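Local coordinates for protein thioredoxin Reductase (Burkholderia cenocepacia, PDB 4F82) that probably reduces hydrogen peroxide and organic hydroperoxides to water and alcohols as a thiol-dependent peroxidase of the Prx5 type, protecting the cell against oxidative stress, at residues A19-F24 / A118-A123; Q66-Y71 / R102-A107. All coordinates share one frame; numbering follows the deposited sequence.

Interaction 1: residues A19-F24 / A118-A123; sequences AQLFEF and AAFTHA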
ATOM      1  N   ALA A  19       3.599   4.850 -18.932  1.00  9.23           N
ATOM      2  CA  ALA A  19       3.550   5.297 -17.532  1.00  7.88           C
ATOM      3  C   ALA A  19       4.830   4.856 -16.862  1.00  6.69           C
ATOM      4  O   ALA A  19       5.570   4.029 -17.408  1.00  8.20           O
ATOM      5  CB  ALA A  19       2.343   4.686 -16.799  1.00  8.59           C
ATOM      6  N   GLN A  20       5.122   5.407 -15.680  1.00  6.52           N
ATOM      7  CA  GLN A  20       6.278   4.944 -14.947  1.00  7.85           C
ATOM      8  C   GLN A  20       5.851   3.977 -13.845  1.00  9.30           C
ATOM      9  O   GLN A  20       5.065   4.318 -12.961  1.00 10.70           O
ATOM     10  CB  GLN A  20       7.130   6.125 -14.401  1.00  7.89           C
ATOM     11  CG  GLN A  20       8.302   5.689 -13.522  1.00  8.35           C
ATOM     12  CD  GLN A  20       9.138   6.883 -13.062  1.00 15.31           C
ATOM     13  OE1 GLN A  20       8.841   7.510 -12.038  1.00 23.75           O
ATOM     14  NE2 GLN A  20      10.182   7.197 -13.817  1.00 12.47           N
ATOM     15  N   LEU A  21       6.389   2.764 -13.903  1.00  6.69           N
ATOM     16  CA  LEU A  21       6.115   1.756 -12.891  1.00  5.70           C
ATOM     17  C   LEU A  21       7.426   1.491 -12.162  1.00  7.41           C
ATOM     18  O   LEU A  21       8.490   1.865 -12.645  1.00 13.09           O
ATOM     19  CB  LEU A  21       5.611   0.464 -13.544  1.00  8.16           C
ATOM     20  CG  LEU A  21       4.254   0.482 -14.264  1.00 13.55           C
ATOM     21  CD1 LEU A  21       3.870  -0.891 -14.855  1.00 15.10           C
ATOM     22  CD2 LEU A  21       3.187   0.959 -13.320  1.00 17.19           C
ATOM     23  N   PHE A  22       7.343   0.863 -11.000  1.00  7.39           N
ATOM     24  CA  PHE A  22       8.525   0.426 -10.263  1.00  7.07           C
ATOM     25  C   PHE A  22       8.451  -1.075  -9.946  1.00  6.57           C
ATOM     26  O   PHE A  22       7.398  -1.613  -9.529  1.00  5.73           O
ATOM     27  CB  PHE A  22       8.666   1.207  -8.910  1.00 10.77           C
ATOM     28  CG  PHE A  22       9.004   2.684  -9.046  1.00  9.94           C
ATOM     29  CD1 PHE A  22      10.268   3.162  -8.696  1.00  9.54           C
ATOM     30  CD2 PHE A  22       8.049   3.607  -9.474  1.00  8.72           C
ATOM     31  CE1 PHE A  22      10.584   4.540  -8.821  1.00 12.51           C
ATOM     32  CE2 PHE A  22       8.370   5.006  -9.594  1.00  5.87           C
ATOM     33  CZ  PHE A  22       9.614   5.461  -9.258  1.00  8.74           C
ATOM     34  N   GLU A  23       9.589  -1.747 -10.085  1.00  8.71           N
ATOM     35  CA  GLU A  23       9.720  -3.149  -9.647  1.00  8.00           C
ATOM     36  C   GLU A  23      10.849  -3.267  -8.643  1.00 12.09           C
ATOM     37  O   GLU A  23      11.955  -2.739  -8.852  1.00  7.25           O
ATOM     38  CB  GLU A  23       9.965  -4.075 -10.840  1.00  7.22           C
ATOM     39  CG  GLU A  23      10.171  -5.529 -10.439  1.00  8.30           C
ATOM     40  CD  GLU A  23      10.487  -6.415 -11.610  1.00 11.15           C
ATOM     41  OE1 GLU A  23      11.071  -5.914 -12.615  1.00 11.05           O
ATOM     42  OE2 GLU A  23      10.178  -7.628 -11.511  1.00 10.18           O
ATOM     43  N   PHE A  24      10.568  -3.950  -7.531  1.00 10.76           N
ATOM     44  CA  PHE A  24      11.560  -4.091  -6.478  1.00 12.65           C
ATOM     45  C   PHE A  24      12.504  -5.208  -6.894  1.00 12.23           C
ATOM     46  O   PHE A  24      12.045  -6.315  -7.189  1.00  8.14           O
ATOM     47  CB  PHE A  24      10.857  -4.426  -5.156  1.00  7.28           C
ATOM     48  CG  PHE A  24      11.766  -4.375  -3.946  1.00  7.69           C
ATOM     49  CD1 PHE A  24      11.822  -3.225  -3.154  1.00  7.49           C
ATOM     50  CD2 PHE A  24      12.571  -5.465  -3.607  1.00  8.37           C
ATOM     51  CE1 PHE A  24      12.662  -3.150  -2.020  1.00 10.33           C
ATOM     52  CE2 PHE A  24      13.419  -5.410  -2.480  1.00 10.02           C
ATOM     53  CZ  PHE A  24      13.449  -4.250  -1.668  1.00  9.56           C
ATOM     54  N   ALA A 118      -0.936   5.323  -9.103  1.00  7.96           N
ATOM     55  CA  ALA A 118      -2.087   5.008  -9.945  1.00 10.43           C
ATOM     56  C   ALA A 118      -2.017   5.662 -11.318  1.00  8.14           C
ATOM     57  O   ALA A 118      -3.042   5.756 -12.003  1.00  8.98           O
ATOM     58  CB  ALA A 118      -3.405   5.353  -9.244  1.00  6.36           C
ATOM     59  N   ALA A 119      -0.813   6.075 -11.732  1.00  7.24           N
ATOM     60  CA  ALA A 119      -0.635   6.740 -13.020  1.00  6.98           C
ATOM     61  C   ALA A 119      -1.002   5.851 -14.202  1.00  6.80           C
ATOM     62  O   ALA A 119      -1.697   6.313 -15.113  1.00  7.13           O
ATOM     63  CB  ALA A 119       0.789   7.302 -13.186  1.00  9.96           C
ATOM     64  N   PHE A 120      -0.522   4.606 -14.214  1.00  6.36           N
ATOM     65  CA  PHE A 120      -0.821   3.674 -15.308  1.00 12.06           C
ATOM     66  C   PHE A 120      -2.321   3.325 -15.323  1.00  8.79           C
ATOM     67  O   PHE A 120      -2.975   3.304 -16.375  1.00  6.62           O
ATOM     68  CB  PHE A 120       0.004   2.393 -15.109  1.00  7.06           C
ATOM     69  CG  PHE A 120      -0.050   1.416 -16.280  1.00  9.99           C
ATOM     70  CD1 PHE A 120       0.042   1.860 -17.609  1.00  8.60           C
ATOM     71  CD2 PHE A 120      -0.106   0.049 -16.039  1.00 11.39           C
ATOM     72  CE1 PHE A 120       0.008   0.942 -18.670  1.00  6.14           C
ATOM     73  CE2 PHE A 120      -0.105  -0.876 -17.103  1.00 11.94           C
ATOM     74  CZ  PHE A 120      -0.056  -0.427 -18.400  1.00  7.70           C
ATOM     75  N   THR A 121      -2.855   3.049 -14.140  1.00  7.94           N
ATOM     76  CA  THR A 121      -4.218   2.561 -14.011  1.00  5.89           C
ATOM     77  C   THR A 121      -5.154   3.673 -14.432  1.00  7.53           C
ATOM     78  O   THR A 121      -6.186   3.419 -15.075  1.00  7.83           O
ATOM     79  CB  THR A 121      -4.507   2.136 -12.562  1.00  7.40           C
ATOM     80  OG1 THR A 121      -3.597   1.084 -12.180  1.00  9.92           O
ATOM     81  CG2 THR A 121      -5.954   1.603 -12.428  1.00  5.69           C
ATOM     82  N   HIS A 122      -4.823   4.908 -14.034  1.00  6.87           N
ATOM     83  CA  HIS A 122      -5.565   6.087 -14.525  1.00  7.27           C
ATOM     84  C   HIS A 122      -5.465   6.222 -16.033  1.00  9.55           C
ATOM     85  O   HIS A 122      -6.459   6.516 -16.696  1.00 11.91           O
ATOM     86  CB  HIS A 122      -5.093   7.378 -13.838  1.00 10.13           C
ATOM     87  CG  HIS A 122      -5.873   7.733 -12.604  1.00 14.99           C
ATOM     88  ND1 HIS A 122      -5.320   7.727 -11.339  1.00 20.13           N
ATOM     89  CD2 HIS A 122      -7.161   8.126 -12.452  1.00 14.94           C
ATOM     90  CE1 HIS A 122      -6.235   8.103 -10.455  1.00 16.25           C
ATOM     91  NE2 HIS A 122      -7.362   8.341 -11.104  1.00 14.82           N
ATOM     92  N   ALA A 123      -4.277   6.001 -16.596  1.00  9.94           N
ATOM     93  CA  ALA A 123      -4.108   6.175 -18.029  1.00  7.82           C
ATOM     94  C   ALA A 123      -4.929   5.112 -18.810  1.00 12.45           C
ATOM     95  O   ALA A 123      -5.357   5.364 -19.942  1.00 13.12           O
ATOM     96  CB  ALA A 123      -2.636   6.129 -18.396  1.00  7.78           C
TER

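Interaction 2: residues Q66-Y71 / R102-A107; sequences QHVPGY and RDLHTA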
ATOM      1  N   GLN A  66      -5.709 -16.596  -4.602  1.00  7.56           N
ATOM      2  CA  GLN A  66      -6.212 -17.088  -5.886  1.00  8.01           C
ATOM      3  C   GLN A  66      -5.565 -16.445  -7.122  1.00 10.51           C
ATOM      4  O   GLN A  66      -5.068 -17.140  -8.020  1.00  7.02           O
ATOM      5  CB  GLN A  66      -7.703 -16.809  -5.966  1.00  9.45           C
ATOM      6  CG  GLN A  66      -8.594 -17.913  -5.484  1.00 14.71           C
ATOM      7  CD  GLN A  66      -9.915 -17.833  -6.210  1.00 21.67           C
ATOM      8  OE1 GLN A  66     -10.788 -17.084  -5.794  1.00 20.06           O
ATOM      9  NE2 GLN A  66     -10.045 -18.552  -7.341  1.00 25.11           N
ATOM     10  N   HIS A  67      -5.640 -15.125  -7.206  1.00 11.61           N
ATOM     11  CA  HIS A  67      -5.280 -14.444  -8.449  1.00  9.65           C
ATOM     12  C   HIS A  67      -3.783 -14.539  -8.845  1.00  9.52           C
ATOM     13  O   HIS A  67      -3.483 -15.005  -9.952  1.00  6.29           O
ATOM     14  CB  HIS A  67      -5.798 -12.995  -8.476  1.00  6.85           C
ATOM     15  CG  HIS A  67      -5.966 -12.454  -9.858  1.00  5.98           C
ATOM     16  ND1 HIS A  67      -6.416 -11.173 -10.110  1.00  5.88           N
ATOM     17  CD2 HIS A  67      -5.735 -13.026 -11.069  1.00  6.03           C
ATOM     18  CE1 HIS A  67      -6.480 -10.989 -11.424  1.00  5.87           C
ATOM     19  NE2 HIS A  67      -6.074 -12.095 -12.027  1.00  5.95           N
ATOM     20  N   VAL A  68      -2.858 -14.131  -7.961  1.00  6.17           N
ATOM     21  CA  VAL A  68      -1.430 -14.252  -8.231  1.00 12.77           C
ATOM     22  C   VAL A  68      -0.969 -15.727  -8.285  1.00 11.28           C
ATOM     23  O   VAL A  68      -0.179 -16.104  -9.177  1.00  6.69           O
ATOM     24  CB  VAL A  68      -0.562 -13.393  -7.228  1.00  6.58           C
ATOM     25  CG1 VAL A  68       0.926 -13.554  -7.498  1.00  6.61           C
ATOM     26  CG2 VAL A  68      -0.913 -11.939  -7.367  1.00  5.84           C
ATOM     27  N   PRO A  69      -1.465 -16.577  -7.364  1.00  6.85           N
ATOM     28  CA  PRO A  69      -0.969 -17.961  -7.452  1.00  7.31           C
ATOM     29  C   PRO A  69      -1.372 -18.686  -8.747  1.00  8.37           C
ATOM     30  O   PRO A  69      -0.562 -19.458  -9.260  1.00 12.55           O
ATOM     31  CB  PRO A  69      -1.563 -18.637  -6.227  1.00  7.64           C
ATOM     32  CG  PRO A  69      -1.679 -17.504  -5.225  1.00  7.37           C
ATOM     33  CD  PRO A  69      -2.114 -16.310  -6.063  1.00  6.89           C
ATOM     34  N   GLY A  70      -2.557 -18.415  -9.294  1.00  8.34           N
ATOM     35  CA  GLY A  70      -2.925 -18.979 -10.590  1.00  8.22           C
ATOM     36  C   GLY A  70      -1.889 -18.601 -11.663  1.00  9.29           C
ATOM     37  O   GLY A  70      -1.506 -19.427 -12.495  1.00 11.34           O
ATOM     38  N   TYR A  71      -1.419 -17.358 -11.648  1.00  6.94           N
ATOM     39  CA  TYR A  71      -0.392 -17.001 -12.634  1.00 12.61           C
ATOM     40  C   TYR A  71       0.975 -17.649 -12.368  1.00 12.96           C
ATOM     41  O   TYR A  71       1.631 -18.100 -13.300  1.00 10.56           O
ATOM     42  CB  TYR A  71      -0.312 -15.484 -12.809  1.00  7.98           C
ATOM     43  CG  TYR A  71      -1.462 -14.978 -13.657  1.00  9.02           C
ATOM     44  CD1 TYR A  71      -1.395 -15.061 -15.059  1.00  9.00           C
ATOM     45  CD2 TYR A  71      -2.625 -14.454 -13.067  1.00  7.89           C
ATOM     46  CE1 TYR A  71      -2.448 -14.621 -15.860  1.00 10.90           C
ATOM     47  CE2 TYR A  71      -3.702 -14.003 -13.872  1.00  6.18           C
ATOM     48  CZ  TYR A  71      -3.601 -14.110 -15.258  1.00  9.02           C
ATOM     49  OH  TYR A  71      -4.625 -13.659 -16.088  1.00  8.87           O
ATOM     50  N   ARG A 102       7.808 -11.856  -2.748  1.00  8.07           N
ATOM     51  CA  ARG A 102       8.624 -12.840  -2.035  1.00  9.54           C
ATOM     52  C   ARG A 102       7.709 -13.792  -1.253  1.00 12.54           C
ATOM     53  O   ARG A 102       7.930 -15.007  -1.236  1.00 14.34           O
ATOM     54  CB  ARG A 102       9.613 -12.154  -1.088  1.00 10.40           C
ATOM     55  CG  ARG A 102      10.748 -11.397  -1.793  1.00  7.84           C
ATOM     56  CD  ARG A 102      11.880 -10.980  -0.799  1.00  8.37           C
ATOM     57  NE  ARG A 102      11.390 -10.101   0.276  1.00 10.43           N
ATOM     58  CZ  ARG A 102      11.229  -8.783   0.121  1.00 11.65           C
ATOM     59  NH1 ARG A 102      11.532  -8.233  -1.049  1.00  8.17           N
ATOM     60  NH2 ARG A 102      10.778  -8.017   1.114  1.00  9.40           N
ATOM     61  N   ASP A 103       6.674 -13.259  -0.617  1.00 13.63           N
ATOM     62  CA  ASP A 103       5.756 -14.145   0.099  1.00 12.87           C
ATOM     63  C   ASP A 103       5.110 -15.137  -0.878  1.00 10.40           C
ATOM     64  O   ASP A 103       4.907 -16.292  -0.529  1.00  9.99           O
ATOM     65  CB  ASP A 103       4.676 -13.354   0.814  1.00 14.09           C
ATOM     66  CG  ASP A 103       5.135 -12.799   2.119  1.00 28.25           C
ATOM     67  OD1 ASP A 103       6.262 -13.143   2.547  1.00 32.45           O
ATOM     68  OD2 ASP A 103       4.357 -12.029   2.732  1.00 32.00           O
ATOM     69  N   LEU A 104       4.839 -14.713  -2.113  1.00 11.24           N
ATOM     70  CA  LEU A 104       4.111 -15.568  -3.073  1.00  9.55           C
ATOM     71  C   LEU A 104       5.010 -16.312  -4.075  1.00 11.14           C
ATOM     72  O   LEU A 104       4.499 -16.964  -4.995  1.00  7.28           O
ATOM     73  CB  LEU A 104       3.072 -14.735  -3.851  1.00  8.48           C
ATOM     74  CG  LEU A 104       1.975 -14.025  -3.033  1.00  9.00           C
ATOM     75  CD1 LEU A 104       1.190 -13.098  -3.951  1.00  9.78           C
ATOM     76  CD2 LEU A 104       1.044 -15.025  -2.367  1.00 13.73           C
ATOM     77  N   HIS A 105       6.336 -16.230  -3.907  1.00 10.94           N
ATOM     78  CA  HIS A 105       7.298 -16.979  -4.752  1.00 10.97           C
ATOM     79  C   HIS A 105       7.196 -16.710  -6.238  1.00 13.06           C
ATOM     80  O   HIS A 105       7.245 -17.636  -7.054  1.00 11.79           O
ATOM     81  CB  HIS A 105       7.204 -18.477  -4.489  1.00 19.96           C
ATOM     82  CG  HIS A 105       7.375 -18.819  -3.047  1.00 30.96           C
ATOM     83  ND1 HIS A 105       8.561 -18.607  -2.371  1.00 38.26           N
ATOM     84  CD2 HIS A 105       6.500 -19.297  -2.131  1.00 36.99           C
ATOM     85  CE1 HIS A 105       8.415 -18.965  -1.109  1.00 40.53           C
ATOM     86  NE2 HIS A 105       7.171 -19.381  -0.935  1.00 40.44           N
ATOM     87  N   THR A 106       7.094 -15.428  -6.577  1.00  6.97           N
ATOM     88  CA  THR A 106       6.850 -14.985  -7.934  1.00 10.50           C
ATOM     89  C   THR A 106       8.131 -14.819  -8.761  1.00 10.18           C
ATOM     90  O   THR A 106       8.069 -14.651  -9.984  1.00  9.30           O
ATOM     91  CB  THR A 106       6.141 -13.634  -7.887  1.00 10.52           C
ATOM     92  OG1 THR A 106       7.011 -12.648  -7.286  1.00  7.43           O
ATOM     93  CG2 THR A 106       4.874 -13.736  -7.057  1.00 11.92           C
ATOM     94  N   ALA A 107       9.288 -14.857  -8.101  1.00  7.15           N
ATOM     95  CA  ALA A 107      10.572 -14.554  -8.772  1.00 16.22           C
ATOM     96  C   ALA A 107      10.728 -15.349 -10.068  1.00 16.90           C
ATOM     97  O   ALA A 107      10.571 -16.570 -10.065  1.00  7.88           O
ATOM     98  CB  ALA A 107      11.735 -14.830  -7.866  1.00 17.65           C
TER

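Interaction 1: residues A19-F24 / A118-A123
Ala118 O takes two N-H groups of His122 in the first turn of the short helix that sets Phe120 against Ala19 and Leu21. The backbone bond, His122 N to Ala118 O, is 2.8 Å. The second, from ring atom His122 ND1 to Ala118 O, is weak at 3.1 Å and bent, with an N-H...O angle of 129°. Ala118 is the N-cap residue of helix 119-124. In this peroxiredoxin of the thioredoxin clan, that helix packs beside the start of strand 20-25. Asp115 holds the same turn with both carboxylate oxygens: OD1 bonds Phe120 N and OD2 bonds Thr121 OG1.

The contact across the segments is apolar, with no hydrogen bond. Ala19 points its methyl at the helix, and its CB lies 3.6 Å from Phe120 CA. Phe120 has CG anti to its backbone N (chi1 -171°), and this swings the ring alongside Ala19. Phe120 CD1 then stands 3.7 Å from Ala19 CB, at an oblique approach. Leu21 adds its end rather than its base. Val41 of helix 41-45 touches Ala19, Leu21 and Phe120 alike, so the three side chains form one apolar cluster. On the strand, Gln20 and Phe22 pack on Ala132 and Gly134 of the second subunit. At the helix, Leu21 CD2 rests 3.9 Å from Phe120 CB.

Interaction 2: residues Q66-Y71 / R102-A107
Val68 and Leu104 carry this contact, a buried one made by apolar groups alone, though Leu104 keeps some exposure. Leu104 drives its CD1 methyl against the branch of Val68, and the two side chains cross at about a right angle. CD1 of Leu104 is 3.6 Å from Val68 CG1. Leu104 CD1 is almost as near the branch point, 3.7 Å from Val68 CB. Val68 CG1 stands anti to the backbone N (chi1 179°), which carries it out to meet Leu104. The same methyl has a looser neighbour in Thr106, whose CG2 is 4.0 Å from Val68 CG1. One methyl of the helix therefore meets two side chains of the turn.

Hydrogen bonds shape each segment but do not join them. Helix 94-103 ends in a Schellman motif, with His105 as the C-prime residue at positive phi. Thr106 N bonds to Gly101 O, and the bond from His105 N to Arg102 O is weak at 3.3 Å. Thr106 OG1 also bonds to Gly101 O, so its hydroxyl is tied to the helix end while CG2 meets Val68. In the other segment Gly70 N bonds to Gln66 O at 3.1 Å, but the helix kinks at Pro69, whose N makes no bond to the preceding turn.

The predicted peroxidatic residue, Cys63, lies five residues earlier on helix 61-80, its side chain about 5 Å from that of Val68. Val68 also packs on Phe53 and Leu55 of strand 49-55 and Cys88 of strand 85-90. It thus lies between the sheet and the turn that follows helix 94-103.

Interaction 2 is nested inside the loop closed by interaction 1: the order along the chain is 19-24, 66-71, 102-107, 118-123. Their centres are 20 Å apart, on opposite sides of the chain's centre. The sheet connects them. Strand 20-25 of interaction 1 pairs with strand 111-114, which comes between 102-107 and 118-123 in the sequence. Strand 111-114 pairs in turn with strand 85-90, on which interaction 2 packs. The two also touch directly, where Phe24 CE2 lies 3.7 Å from Arg102 NH1. Interaction 2 adjoins the predicted active-site cysteine, while interaction 1 lies away from it, near the second subunit.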